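PDB 6D1P: glycosyl hydrolases family 2, sugar binding domain protein from Bacteroides uniformis str. 3978 T3 ii, which probably hydrolyses O-glycosidic bonds, acting as a gut bacterial beta-glucuronidase of glycoside hydrolase family 2 that removes glucuronic acid from its conjugates. Local coordinates for residues I209-E215 and Q301-H307; E512-D516 and L556-H560; E729-A735 and A782-K788. Residues are numbered along the deposited sequence.

Contact 1: I209-E215 and Q301-H307; sequences IEATTDE and QHFGFRH. With GOL (glycerol), chain E.
This contact joins the two sheets of the beta-sandwich in the family 2 domain that precedes the TIM barrel. The sheets meet along edge strands 203-213 and 295-303, whose segments run nearly parallel (25°) with axes 8.5 Å apart at closest approach. They face each other through side chains, without direct hydrogen bonds between them. Both backbones are extended up to E215, which turns away (-69/1); I209 sits opposite F303, A211 opposite F305 (CA-CA 5.5 Å) and E215 opposite H307 (5.4 Å).

H307, A211 and I209 bury the most surface, with T213 close behind. I209 (chi1 m, chi2 t) places CG2 over the F303 ring, 3.9 Å from its centroid, while its CD1 reaches Q301 CB at 3.8 Å; F303 stands in chi1 p. A211 CB fills the gap between two phenyl groups: it is 3.9 Å from F303 CD2 and lies over the face of F305, 3.9 Å from that centroid. F305 also meets Y284 edge-to-face.

A glycerol, probably from the crystallisation liquor, bridges the two segments: its O2 donates to I209 O (2.7 Å) and accepts from A211 N (3.0 Å), while O1 accepts from G304 N (2.9 Å).

Past the strands, H307 (chi1 t) has its N bonded to N319. T213 O lies at its ring edge, 3.5 Å from H307 CD2, and E215 CB covers the ring face, 3.6 Å from the H307 centroid.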
# COMPACT_ATOMS: atom_id res chain seq x y z
N ILE A 209 40.70 19.47 -4.07
CA ILE A 209 41.59 19.82 -5.17
C ILE A 209 41.02 21.06 -5.83
O ILE A 209 39.95 21.01 -6.45
CB ILE A 209 41.73 18.68 -6.18
CG1 ILE A 209 42.24 17.42 -5.49
CG2 ILE A 209 42.69 19.08 -7.29
CD1 ILE A 209 42.50 16.28 -6.43
N GLU A 210 41.74 22.18 -5.72
CA GLU A 210 41.33 23.44 -6.33
C GLU A 210 42.33 23.80 -7.43
O GLU A 210 43.43 24.30 -7.16
CB GLU A 210 41.24 24.54 -5.29
CG GLU A 210 40.29 24.24 -4.14
CD GLU A 210 39.99 25.48 -3.32
OE1 GLU A 210 40.24 26.60 -3.82
OE2 GLU A 210 39.53 25.34 -2.17
N ALA A 211 41.95 23.53 -8.66
CA ALA A 211 42.71 23.97 -9.82
C ALA A 211 42.23 25.36 -10.20
O ALA A 211 41.02 25.58 -10.35
CB ALA A 211 42.54 22.99 -10.98
N THR A 212 43.17 26.28 -10.36
CA THR A 212 42.89 27.67 -10.70
C THR A 212 43.70 28.06 -11.93
O THR A 212 44.85 27.65 -12.09
CB THR A 212 43.22 28.59 -9.50
OG1 THR A 212 44.60 28.45 -9.16
CG2 THR A 212 42.42 28.18 -8.29
N THR A 213 43.08 28.83 -12.82
CA THR A 213 43.74 29.27 -14.03
C THR A 213 43.20 30.64 -14.42
O THR A 213 42.07 31.00 -14.09
CB THR A 213 43.56 28.27 -15.18
OG1 THR A 213 44.43 28.62 -16.27
CG2 THR A 213 42.13 28.30 -15.68
N ASP A 214 44.03 31.40 -15.12
CA ASP A 214 43.58 32.70 -15.57
C ASP A 214 42.69 32.55 -16.80
O ASP A 214 42.65 31.50 -17.45
CB ASP A 214 44.78 33.58 -15.91
CG ASP A 214 45.59 33.00 -17.02
OD1 ASP A 214 46.46 32.15 -16.74
OD2 ASP A 214 45.29 33.34 -18.19
N GLU A 215 42.01 33.64 -17.15
CA GLU A 215 41.02 33.61 -18.21
C GLU A 215 41.61 33.40 -19.61
O GLU A 215 40.84 33.41 -20.59
CB GLU A 215 40.22 34.91 -18.20
CG GLU A 215 41.02 36.11 -18.63
CD GLU A 215 40.15 37.28 -18.98
OE1 GLU A 215 39.39 37.76 -18.11
OE2 GLU A 215 40.20 37.72 -20.14
N GLN A 301 41.56 10.85 -8.29
CA GLN A 301 40.63 11.97 -8.38
C GLN A 301 40.83 12.70 -9.69
O GLN A 301 41.97 13.00 -10.07
CB GLN A 301 40.85 12.94 -7.21
CG GLN A 301 40.74 12.31 -5.86
CD GLN A 301 39.31 12.21 -5.42
OE1 GLN A 301 38.51 13.12 -5.69
NE2 GLN A 301 38.97 11.11 -4.74
N HIS A 302 39.74 13.01 -10.38
CA HIS A 302 39.82 13.89 -11.53
C HIS A 302 39.56 15.34 -11.13
O HIS A 302 38.95 15.62 -10.10
CB HIS A 302 38.83 13.48 -12.61
CG HIS A 302 39.04 12.09 -13.11
ND1 HIS A 302 38.66 10.97 -12.39
CD2 HIS A 302 39.59 11.63 -14.26
CE1 HIS A 302 38.97 9.88 -13.07
NE2 HIS A 302 39.53 10.25 -14.21
N PHE A 303 40.06 16.25 -11.95
CA PHE A 303 39.77 17.67 -11.80
C PHE A 303 40.06 18.35 -13.13
O PHE A 303 40.44 17.70 -14.11
CB PHE A 303 40.58 18.28 -10.65
CG PHE A 303 42.06 18.13 -10.82
CD1 PHE A 303 42.71 16.98 -10.38
CD2 PHE A 303 42.81 19.14 -11.40
CE1 PHE A 303 44.07 16.84 -10.52
CE2 PHE A 303 44.18 19.01 -11.54
CZ PHE A 303 44.81 17.86 -11.10
N GLY A 304 39.88 19.66 -13.17
CA GLY A 304 39.97 20.40 -14.42
C GLY A 304 40.39 21.83 -14.20
O GLY A 304 40.07 22.45 -13.18
N PHE A 305 41.10 22.37 -15.18
CA PHE A 305 41.48 23.77 -15.21
C PHE A 305 40.46 24.52 -16.05
O PHE A 305 40.31 24.25 -17.24
CB PHE A 305 42.91 23.94 -15.77
CG PHE A 305 43.99 23.41 -14.85
CD1 PHE A 305 44.46 22.11 -14.98
CD2 PHE A 305 44.52 24.20 -13.84
CE1 PHE A 305 45.43 21.62 -14.13
CE2 PHE A 305 45.50 23.72 -13.00
CZ PHE A 305 45.95 22.43 -13.14
N ARG A 306 39.76 25.46 -15.44
CA ARG A 306 38.83 26.28 -16.20
C ARG A 306 38.63 27.59 -15.46
O ARG A 306 38.84 27.69 -14.25
CB ARG A 306 37.49 25.56 -16.41
CG ARG A 306 36.97 24.88 -15.15
CD ARG A 306 35.54 25.23 -14.92
NE ARG A 306 35.04 24.76 -13.63
CZ ARG A 306 35.36 25.30 -12.45
NH1 ARG A 306 36.21 26.32 -12.39
NH2 ARG A 306 34.83 24.83 -11.34
N HIS A 307 38.23 28.60 -16.22
CA HIS A 307 38.00 29.92 -15.66
C HIS A 307 36.66 30.40 -16.18
O HIS A 307 36.37 30.27 -17.38
CB HIS A 307 39.11 30.91 -16.06
CG HIS A 307 38.83 32.33 -15.64
ND1 HIS A 307 37.90 33.12 -16.28
CD2 HIS A 307 39.36 33.09 -14.65
CE1 HIS A 307 37.86 34.30 -15.69
NE2 HIS A 307 38.74 34.31 -14.70
C1 GOL E . 37.89 21.89 -10.76
O1 GOL E . 38.25 20.58 -11.01
C2 GOL E . 38.25 22.18 -9.28
O2 GOL E . 39.55 21.77 -8.97
C3 GOL E . 38.10 23.71 -9.14
O3 GOL E . 37.87 23.96 -7.79

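Contact 2: E512-D516 and L556-H560; sequences EWGGD and LFDWH
In this beta-alpha-beta unit of the TIM barrel, the loop leaving strand 510-511 packs on helix 550-564, which leads into the neighbouring parallel strand 572-574. Segment 512-516 is irregular: W513 is extended (-171/164, chi1 p), and G514 (132/-130) and G515 (161/171) have positive phi. G514 lies closest to F557, CA to CA 6.6 Å.

Along the helix, L556 (chi1 t, chi2 t) comes first, its CD2 4.1 Å from W513 CE3 at the indole edge and its CD1 3.8 Å from G514 O. F557 (chi1 m) follows, its CD1 3.7 Å from W513 CZ3 and its CE1 3.7 Å from G514 CA. A CB on G514 would lie just 3.2 Å from F557 CE1. F557 also touches S609 and V612 of helix 609-617. One turn after L556, H560 (chi1 m) makes an offset stack with the six-membered ring of W513, centroids 4.3 Å apart and planes at 11°, completing an aromatic cluster. H560 ND1 donates to L556 O at 2.9 Å, while H560 CG lies 3.3 Å from W513 CZ3.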
# COMPACT_ATOMS: atom_id res chain seq x y z
N GLU A 512 14.59 27.35 -16.45
CA GLU A 512 13.27 26.75 -16.68
C GLU A 512 12.49 27.54 -17.72
O GLU A 512 12.22 28.73 -17.52
CB GLU A 512 12.45 26.59 -15.39
CG GLU A 512 13.11 25.71 -14.34
CD GLU A 512 12.15 25.28 -13.21
OE1 GLU A 512 10.92 25.24 -13.44
OE2 GLU A 512 12.63 25.01 -12.09
N TRP A 513 12.13 26.87 -18.81
CA TRP A 513 11.21 27.33 -19.84
C TRP A 513 10.95 26.15 -20.77
O TRP A 513 11.70 25.18 -20.78
CB TRP A 513 11.77 28.51 -20.65
CG TRP A 513 13.02 28.19 -21.38
CD1 TRP A 513 14.30 28.26 -20.90
CD2 TRP A 513 13.14 27.76 -22.75
NE1 TRP A 513 15.20 27.89 -21.87
CE2 TRP A 513 14.51 27.60 -23.02
CE3 TRP A 513 12.21 27.52 -23.77
CZ2 TRP A 513 14.97 27.20 -24.27
CZ3 TRP A 513 12.67 27.12 -25.00
CH2 TRP A 513 14.04 26.96 -25.25
N GLY A 514 9.89 26.28 -21.56
CA GLY A 514 9.48 25.22 -22.47
C GLY A 514 8.00 24.96 -22.34
O GLY A 514 7.20 25.91 -22.33
N GLY A 515 7.61 23.70 -22.18
CA GLY A 515 6.21 23.35 -22.00
C GLY A 515 5.96 21.89 -22.30
O GLY A 515 6.83 21.17 -22.79
N ASP A 516 4.73 21.47 -21.98
CA ASP A 516 4.35 20.07 -22.10
C ASP A 516 4.00 19.72 -23.54
O ASP A 516 3.42 20.52 -24.27
CB ASP A 516 3.14 19.74 -21.20
CG ASP A 516 3.46 19.84 -19.71
OD1 ASP A 516 3.76 18.80 -19.08
OD2 ASP A 516 3.41 20.96 -19.14
N LEU A 556 7.47 26.60 -30.25
CA LEU A 556 7.90 27.37 -29.09
C LEU A 556 9.39 27.20 -28.86
O LEU A 556 10.09 28.19 -28.58
CB LEU A 556 7.12 26.96 -27.83
CG LEU A 556 7.38 27.68 -26.49
CD1 LEU A 556 6.17 27.54 -25.56
CD2 LEU A 556 8.63 27.17 -25.76
N PHE A 557 9.89 25.97 -28.96
CA PHE A 557 11.33 25.75 -28.82
C PHE A 557 12.09 26.45 -29.94
O PHE A 557 13.11 27.10 -29.71
CB PHE A 557 11.65 24.25 -28.85
CG PHE A 557 11.17 23.48 -27.65
CD1 PHE A 557 11.35 23.96 -26.36
CD2 PHE A 557 10.57 22.22 -27.81
CE1 PHE A 557 10.93 23.22 -25.25
CE2 PHE A 557 10.15 21.48 -26.73
CZ PHE A 557 10.32 21.97 -25.44
N ASP A 558 11.59 26.31 -31.17
CA ASP A 558 12.20 26.93 -32.35
C ASP A 558 12.38 28.43 -32.13
O ASP A 558 13.49 28.96 -32.18
CB ASP A 558 11.31 26.64 -33.57
CG ASP A 558 11.97 26.97 -34.89
OD1 ASP A 558 11.39 26.60 -35.93
OD2 ASP A 558 13.05 27.59 -34.92
N TRP A 559 11.27 29.12 -31.82
CA TRP A 559 11.32 30.55 -31.56
C TRP A 559 12.38 30.91 -30.51
O TRP A 559 13.29 31.70 -30.77
CB TRP A 559 9.96 31.06 -31.11
CG TRP A 559 9.96 32.53 -31.09
CD1 TRP A 559 10.40 33.34 -30.07
CD2 TRP A 559 9.59 33.40 -32.16
NE1 TRP A 559 10.29 34.66 -30.44
CE2 TRP A 559 9.80 34.73 -31.71
CE3 TRP A 559 9.08 33.19 -33.46
CZ2 TRP A 559 9.51 35.85 -32.52
CZ3 TRP A 559 8.79 34.31 -34.25
CH2 TRP A 559 9.01 35.62 -33.78
N HIS A 560 12.26 30.33 -29.30
CA HIS A 560 13.23 30.64 -28.25
C HIS A 560 14.65 30.49 -28.75
O HIS A 560 15.50 31.36 -28.51
CB HIS A 560 13.02 29.72 -27.03
CG HIS A 560 11.92 30.16 -26.11
ND1 HIS A 560 10.59 29.96 -26.38
CD2 HIS A 560 11.97 30.75 -24.89
CE1 HIS A 560 9.86 30.43 -25.38
NE2 HIS A 560 10.68 30.91 -24.47

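Contact 3: E729-A735 and A782-K788; sequences ETILVQA and ASIRVNK
Strands 730-738 and 781-787 run antiparallel here, as neighbours in the three-stranded sheet of a C-terminal beta-sandwich; their axes approach to 4.4 Å with directions 150° apart. The register pairs T730 with N787, L732 with R785 and Q734 with S783 as non-hydrogen-bonded pairs, and I731 with V786, V733 with I784 and A735 with A782 as hydrogen-bonded ones. V733 and I784 exchange both bonds at 2.9 Å (V733 N to I784 O, I784 N to V733 O). Beyond the T730-N787 pair, K788 N donates to E729 O at 2.7 Å.

The face carrying I731, V733, A735, A782, I784 and V786 is aliphatic. V733 and V786 are both t, which brings V733 CG2 to V786 CG2 at 3.7 Å. I731 (chi1 m, chi2 129°) sends CD1 to the aliphatic part of K788, 3.7 Å from K788 CG. On the other face L732 (t, p) leans across, its CD1 3.7 Å from S783 CB and 4.2 Å from R785 CG. Q734 (t, t) and S783 (m) share a water, 2.8 Å from Q734 OE1 and 3.1 Å from S783 OG; R781 also donates to that glutamine oxygen.

Strand 718-723 flanks 730-738 on its other side, with V733 touching L721. From the aliphatic face, A782 and I784 reach I752 and F754 of strand 751-756 in the second sheet.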
# COMPACT_ATOMS: atom_id res chain seq x y z
N GLU A 729 9.33 -9.62 -28.26
CA GLU A 729 8.79 -9.73 -26.91
C GLU A 729 7.39 -9.15 -26.73
O GLU A 729 6.73 -9.50 -25.75
CB GLU A 729 9.73 -9.05 -25.90
CG GLU A 729 11.18 -9.44 -26.06
CD GLU A 729 12.08 -8.23 -26.31
OE1 GLU A 729 11.71 -7.11 -25.89
OE2 GLU A 729 13.15 -8.41 -26.93
N THR A 730 6.94 -8.26 -27.62
CA THR A 730 5.73 -7.50 -27.33
C THR A 730 4.88 -7.36 -28.58
O THR A 730 5.37 -7.38 -29.71
CB THR A 730 6.05 -6.09 -26.77
OG1 THR A 730 6.48 -5.24 -27.84
CG2 THR A 730 7.14 -6.13 -25.70
N ILE A 731 3.58 -7.21 -28.35
CA ILE A 731 2.62 -6.80 -29.35
C ILE A 731 2.15 -5.40 -29.00
O ILE A 731 1.98 -5.06 -27.83
CB ILE A 731 1.44 -7.78 -29.40
CG1 ILE A 731 1.90 -9.14 -29.94
CG2 ILE A 731 0.29 -7.20 -30.23
CD1 ILE A 731 1.50 -10.32 -29.08
N LEU A 732 2.00 -4.57 -30.02
CA LEU A 732 1.46 -3.23 -29.85
C LEU A 732 -0.01 -3.25 -30.24
O LEU A 732 -0.35 -3.65 -31.36
CB LEU A 732 2.23 -2.21 -30.70
CG LEU A 732 1.76 -0.76 -30.55
CD1 LEU A 732 1.86 -0.32 -29.08
CD2 LEU A 732 2.54 0.19 -31.48
N VAL A 733 -0.88 -2.85 -29.33
CA VAL A 733 -2.31 -2.78 -29.57
C VAL A 733 -2.70 -1.31 -29.66
O VAL A 733 -2.21 -0.49 -28.88
CB VAL A 733 -3.09 -3.51 -28.45
CG1 VAL A 733 -4.56 -3.13 -28.48
CG2 VAL A 733 -2.93 -5.01 -28.59
N GLN A 734 -3.57 -0.99 -30.61
CA GLN A 734 -3.96 0.38 -30.90
C GLN A 734 -5.46 0.54 -30.78
O GLN A 734 -6.22 -0.26 -31.33
CB GLN A 734 -3.50 0.80 -32.30
CG GLN A 734 -3.98 2.18 -32.70
CD GLN A 734 -3.53 2.58 -34.10
OE1 GLN A 734 -2.41 3.06 -34.31
NE2 GLN A 734 -4.42 2.39 -35.07
N ALA A 735 -5.89 1.57 -30.05
CA ALA A 735 -7.28 1.98 -30.04
C ALA A 735 -7.45 3.20 -30.93
O ALA A 735 -6.63 4.13 -30.89
CB ALA A 735 -7.76 2.30 -28.61
N ALA A 782 -4.63 5.75 -29.26
CA ALA A 782 -3.88 5.40 -28.06
C ALA A 782 -3.47 3.95 -28.16
O ALA A 782 -4.21 3.11 -28.69
CB ALA A 782 -4.68 5.65 -26.77
N SER A 783 -2.29 3.64 -27.63
CA SER A 783 -1.65 2.36 -27.87
C SER A 783 -1.01 1.85 -26.60
O SER A 783 -0.53 2.63 -25.79
CB SER A 783 -0.58 2.45 -28.97
OG SER A 783 -1.20 2.77 -30.19
N ILE A 784 -0.93 0.53 -26.48
CA ILE A 784 -0.28 -0.08 -25.33
C ILE A 784 0.42 -1.35 -25.78
O ILE A 784 -0.09 -2.08 -26.64
CB ILE A 784 -1.30 -0.35 -24.20
CG1 ILE A 784 -0.58 -0.86 -22.95
CG2 ILE A 784 -2.40 -1.26 -24.70
CD1 ILE A 784 -1.36 -0.66 -21.68
N ARG A 785 1.58 -1.62 -25.19
CA ARG A 785 2.31 -2.85 -25.45
C ARG A 785 1.78 -4.01 -24.61
O ARG A 785 1.37 -3.83 -23.46
CB ARG A 785 3.80 -2.65 -25.17
CG ARG A 785 4.53 -1.99 -26.30
CD ARG A 785 5.84 -1.41 -25.84
NE ARG A 785 6.36 -0.48 -26.85
CZ ARG A 785 7.43 0.30 -26.68
NH1 ARG A 785 8.11 0.25 -25.54
NH2 ARG A 785 7.81 1.12 -27.65
N VAL A 786 1.80 -5.20 -25.21
CA VAL A 786 1.31 -6.44 -24.61
C VAL A 786 2.45 -7.45 -24.62
O VAL A 786 3.12 -7.62 -25.64
CB VAL A 786 0.10 -6.99 -25.37
CG1 VAL A 786 -0.54 -8.15 -24.61
CG2 VAL A 786 -0.92 -5.89 -25.61
N ASN A 787 2.67 -8.13 -23.50
CA ASN A 787 3.80 -9.05 -23.43
C ASN A 787 3.48 -10.32 -24.21
O ASN A 787 2.43 -10.92 -24.00
CB ASN A 787 4.18 -9.38 -21.99
CG ASN A 787 5.48 -10.16 -21.91
OD1 ASN A 787 5.50 -11.38 -22.03
ND2 ASN A 787 6.59 -9.45 -21.75
N LYS A 788 4.40 -10.71 -25.10
CA LYS A 788 4.13 -11.82 -26.01
C LYS A 788 3.95 -13.13 -25.26
O LYS A 788 3.03 -13.90 -25.56
CB LYS A 788 5.26 -11.93 -27.03
CG LYS A 788 4.86 -11.63 -28.48
CD LYS A 788 6.06 -11.78 -29.42
CE LYS A 788 5.72 -11.31 -30.83
NZ LYS A 788 6.95 -11.10 -31.66
O HOH W 1 -0.25 1.93 -32.99

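The three contacts follow one another along the chain, each closing before the next opens, and no two of them touch or share a sheet. Contact 1 belongs to the beta-sandwich ahead of the TIM barrel, contact 2 to the barrel itself, and contact 3 to a beta-sandwich near the C-terminus. Contact 2 lies between the others in sequence, its centre 34 Å from that of contact 1 and 31 Å from that of contact 3. Contacts 1 and 3, with centres 51 Å apart, fall on opposite sides of the chain's centre. Together they sample a multidomain enzyme with the usual family 2 core of sandwich domains ahead of the barrel, here extended by further beta domains after it.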